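Local structure of glutamic acid/alanine-rich protein (Trypanosoma congolense, 2Y44) at residues 29-32 and 33-36; 149-152 and 153-157. The protein is a surface protein of the parasite whose helical ectodomain, the part described here, probably contributes to the protein layer on the cell surface. All coordinates share one frame; numbering follows the deposited sequence.

Interaction 1. Residues 29-32 and 33-36; sequences VVSS and AREA
The hydroxyl of S31 lies between the polar ends of R34 and E35, three and four residues further along the same α-helix. The CB-OG bond of S31 leans toward the following turn, trans to its own nitrogen (chi1 178°). OG lies over one face of the R34 guanidinium, offset toward NH2 and 2.8 Å from R34 NH2; approached from above the plane, NH2 has no N-H suitably aimed for a hydrogen bond. R34 gets there by bending: its chain starts trans to the backbone nitrogen, then folds at chi3 (78°), which swings the guanidinium back over S31. R34 NE also has a weak, long ion pair with E38.

E35 comes from the other flank. Its CG lies beside its own backbone nitrogen and 3.3 Å from S31 O, and beyond it the chain runs out extended. S31 OG donates a weak hydrogen bond to E35 OE2, over 3.3 Å, and a long salt bridge of 3.8 Å joins R34 NH2 to that same oxygen. OE2 is thus a partner shared by hydroxyl and guanidinium, each held loosely. Regular i to i+4 backbone bonds run beneath, including E35 N to S31 O at 2.9 Å.

Residues 33-36 open a predicted coiled-coil segment, and the polar cluster lies on the side of the helix away from buried V29 and A33. S32 OG hydrogen-bonds K177 NZ on helix 149-183. That helix also receives V29 at A173, A36 at A180, and E35 alongside K177 and E181, whereas V29 and A33 pack on V77, V78 and E75 of helix 57-107; helix 18-53 packs here against two long helices of the bundle.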
loop_
_atom_site.group_PDB
_atom_site.type_symbol
_atom_site.label_atom_id
_atom_site.label_comp_id
_atom_site.label_asym_id
_atom_site.label_seq_id
_atom_site.Cartn_x
_atom_site.Cartn_y
_atom_site.Cartn_z
ATOM N N VAL A 29 2.491 3.793 8.090
ATOM C CA VAL A 29 2.377 2.889 9.245
ATOM C C VAL A 29 3.441 3.252 10.301
ATOM O O VAL A 29 3.180 3.270 11.514
ATOM C CB VAL A 29 2.541 1.423 8.805
ATOM C CG1 VAL A 29 2.791 0.507 10.000
ATOM C CG2 VAL A 29 1.301 0.980 8.030
ATOM N N VAL A 30 4.648 3.505 9.826
ATOM C CA VAL A 30 5.741 3.935 10.706
ATOM C C VAL A 30 5.373 5.220 11.437
ATOM O O VAL A 30 5.647 5.327 12.642
ATOM C CB VAL A 30 7.076 4.105 9.924
ATOM C CG1 VAL A 30 8.111 4.945 10.727
ATOM C CG2 VAL A 30 7.636 2.746 9.567
ATOM N N SER A 31 4.789 6.196 10.735
ATOM C CA SER A 31 4.386 7.454 11.416
ATOM C C SER A 31 3.296 7.158 12.459
ATOM O O SER A 31 3.312 7.717 13.569
ATOM C CB SER A 31 3.914 8.509 10.428
ATOM O OG SER A 31 3.483 9.689 11.097
ATOM N N SER A 32 2.326 6.337 12.089
ATOM C CA SER A 32 1.288 5.953 13.048
ATOM C C SER A 32 1.868 5.314 14.297
ATOM O O SER A 32 1.417 5.610 15.411
ATOM C CB SER A 32 0.241 5.005 12.438
ATOM O OG SER A 32 -0.540 5.672 11.468
ATOM N N ALA A 33 2.798 4.371 14.125
ATOM C CA ALA A 33 3.371 3.666 15.321
ATOM C C ALA A 33 4.209 4.612 16.178
ATOM O O ALA A 33 4.180 4.523 17.412
ATOM C CB ALA A 33 4.227 2.471 14.900
ATOM N N ARG A 34 4.850 5.578 15.520
ATOM C CA ARG A 34 5.605 6.606 16.231
ATOM C C ARG A 34 4.663 7.440 17.078
ATOM O O ARG A 34 4.941 7.684 18.238
ATOM C CB ARG A 34 6.422 7.497 15.264
ATOM C CG ARG A 34 6.991 8.766 15.921
ATOM C CD ARG A 34 7.347 9.811 14.856
ATOM N NE ARG A 34 6.143 10.499 14.387
ATOM C CZ ARG A 34 5.937 10.917 13.143
ATOM N NH1 ARG A 34 6.876 10.770 12.212
ATOM N NH2 ARG A 34 4.795 11.520 12.839
ATOM N N GLU A 35 3.559 7.886 16.494
ATOM C CA GLU A 35 2.606 8.668 17.241
ATOM C C GLU A 35 1.998 7.855 18.370
ATOM O O GLU A 35 1.727 8.378 19.470
ATOM C CB GLU A 35 1.525 9.205 16.335
ATOM C CG GLU A 35 2.076 10.201 15.304
ATOM C CD GLU A 35 0.983 10.765 14.431
ATOM O OE1 GLU A 35 0.023 11.313 14.997
ATOM O OE2 GLU A 35 1.070 10.632 13.190
ATOM N N ALA A 36 1.730 6.576 18.101
ATOM C CA ALA A 36 1.132 5.758 19.138
ATOM C C ALA A 36 2.089 5.601 20.322
ATOM O O ALA A 36 1.688 5.579 21.494
ATOM C CB ALA A 36 0.767 4.393 18.584
#

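Interaction 2. Residues 149-152 and 153-157; sequences ADDI and REHGA
D151 and H155 meet across the first turns of an α-helix, as an i to i+4 pair at the N-terminal end of helix 149-183 in this elongated helical bundle. The carboxylate carbon of D151 is trans to its backbone nitrogen (chi1 -178°), which carries the acid along the outside of the helix to the far end of the imidazole. D151 OD1 stands 3.1 Å from H155 NE2 and OD2 3.4 Å from the same nitrogen, yet the two planes are 75° apart and neither pair has an angle fit for a hydrogen bond. The contact is therefore one of proximity, and the acid would probably stabilise positive charge on the ring should it be protonated. H155 CD2 leans back to within 3.1 Å of D151 O, the carbonyl that also accepts the backbone N-H of H155. Both residues are exposed and touch neighbouring molecules in the crystal.

Packing is closer on the face turned to helix 131-144. There I152 rests on F138 and A142, A149 and R153 also touch A142, and G156, buried, follows one turn after I152, its N bonded to I152 O. R153 N bonds to A149 O, and the methylenes of R153 pass the same carbonyl, CG lying 3.5 Å from A149 O. R153 then runs extended from CG to NE, and its NH1 forms a salt bridge with D139 OD1.

D150, on the solvent side, joins R153 through one water: that water donates to D150 OD1 at a short 2.5 Å and accepts from R153 NE at 3.0 Å.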
loop_
_atom_site.group_PDB
_atom_site.type_symbol
_atom_site.label_atom_id
_atom_site.label_comp_id
_atom_site.label_asym_id
_atom_site.label_seq_id
_atom_site.Cartn_x
_atom_site.Cartn_y
_atom_site.Cartn_z
ATOM N N ALA A 149 -8.717 -13.525 -20.823
ATOM C CA ALA A 149 -9.263 -12.642 -19.759
ATOM C C ALA A 149 -9.152 -13.228 -18.351
ATOM O O ALA A 149 -8.671 -12.567 -17.449
ATOM C CB ALA A 149 -10.682 -12.288 -20.060
ATOM N N ASP A 150 -9.517 -14.501 -18.190
ATOM C CA ASP A 150 -9.395 -15.179 -16.883
ATOM C C ASP A 150 -7.952 -15.087 -16.413
ATOM O O ASP A 150 -7.690 -14.809 -15.232
ATOM C CB ASP A 150 -9.781 -16.676 -16.979
ATOM C CG ASP A 150 -11.294 -16.910 -17.023
ATOM O OD1 ASP A 150 -12.087 -15.941 -16.944
ATOM O OD2 ASP A 150 -11.673 -18.090 -17.138
ATOM N N ASP A 151 -7.001 -15.260 -17.333
ATOM C CA ASP A 151 -5.584 -15.268 -16.938
ATOM C C ASP A 151 -5.130 -13.873 -16.484
ATOM O O ASP A 151 -4.365 -13.721 -15.528
ATOM C CB ASP A 151 -4.739 -15.784 -18.110
ATOM C CG ASP A 151 -3.279 -15.883 -17.783
ATOM O OD1 ASP A 151 -2.893 -16.489 -16.741
ATOM O OD2 ASP A 151 -2.518 -15.287 -18.563
ATOM N N ILE A 152 -5.479 -12.880 -17.286
ATOM C CA ILE A 152 -5.142 -11.480 -16.995
ATOM C C ILE A 152 -5.702 -11.039 -15.642
ATOM O O ILE A 152 -5.014 -10.405 -14.843
ATOM C CB ILE A 152 -5.674 -10.591 -18.138
ATOM C CG1 ILE A 152 -4.866 -10.883 -19.435
ATOM C CG2 ILE A 152 -5.683 -9.102 -17.708
ATOM C CD1 ILE A 152 -5.484 -10.348 -20.707
ATOM N N ARG A 153 -6.959 -11.381 -15.365
ATOM C CA ARG A 153 -7.555 -11.016 -14.075
ATOM C C ARG A 153 -6.801 -11.736 -12.935
ATOM O O ARG A 153 -6.618 -11.173 -11.872
ATOM C CB ARG A 153 -9.028 -11.396 -14.002
ATOM C CG ARG A 153 -10.021 -10.545 -14.864
ATOM C CD ARG A 153 -11.397 -11.218 -14.836
ATOM N NE ARG A 153 -12.258 -10.894 -15.987
ATOM C CZ ARG A 153 -12.953 -9.764 -16.073
ATOM N NH1 ARG A 153 -12.814 -8.835 -15.133
ATOM N NH2 ARG A 153 -13.660 -9.495 -17.155
ATOM N N GLU A 154 -6.374 -12.987 -13.142
ATOM C CA GLU A 154 -5.645 -13.632 -12.056
ATOM C C GLU A 154 -4.245 -13.088 -11.829
ATOM O O GLU A 154 -3.827 -12.959 -10.670
ATOM C CB GLU A 154 -5.649 -15.170 -12.149
ATOM C CG GLU A 154 -7.047 -15.798 -12.008
ATOM C CD GLU A 154 -7.716 -15.502 -10.672
ATOM O OE1 GLU A 154 -7.037 -15.511 -9.614
ATOM O OE2 GLU A 154 -8.919 -15.157 -10.692
ATOM N N HIS A 155 -3.557 -12.716 -12.907
ATOM C CA HIS A 155 -2.275 -12.014 -12.820
ATOM C C HIS A 155 -2.455 -10.784 -11.974
ATOM O O HIS A 155 -1.647 -10.494 -11.066
ATOM C CB HIS A 155 -1.814 -11.582 -14.211
ATOM C CG HIS A 155 -1.219 -12.688 -15.016
ATOM N ND1 HIS A 155 -0.433 -12.460 -16.126
ATOM C CD2 HIS A 155 -1.332 -14.032 -14.902
ATOM C CE1 HIS A 155 -0.027 -13.618 -16.616
ATOM N NE2 HIS A 155 -0.569 -14.587 -15.899
ATOM N N GLY A 156 -3.509 -10.042 -12.277
ATOM C CA GLY A 156 -3.739 -8.803 -11.564
ATOM C C GLY A 156 -4.145 -9.036 -10.129
ATOM O O GLY A 156 -3.816 -8.239 -9.255
ATOM N N ALA A 157 -4.860 -10.138 -9.886
ATOM C CA ALA A 157 -5.421 -10.375 -8.554
ATOM C C ALA A 157 -4.321 -10.481 -7.487
ATOM O O ALA A 157 -4.545 -10.145 -6.340
ATOM C CB ALA A 157 -6.276 -11.610 -8.555
HETATM O O HOH W 1 -12.797 -13.520 -17.287
#

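Overall arrangement
Both contacts are local to single helices, so neither closes a loop, and they neither nest nor cross. From the N terminus, the chain passes through helix 2-16 and reaches interaction 1 in the middle of helix 18-53. It then turns into helix 57-107, continues through helices 113-120 and 131-144, and comes to interaction 2 as helix 149-183 begins. The two centres are 35 Å apart, on opposite sides of the chain's centre, with nearest atoms about 19 Å apart. Helix 149-183 links them: its first turns, in interaction 2, lie against helix 131-144, while its later part meets V29, S32, E35 and A36 of interaction 1, whose V29 and A33 touch helix 57-107.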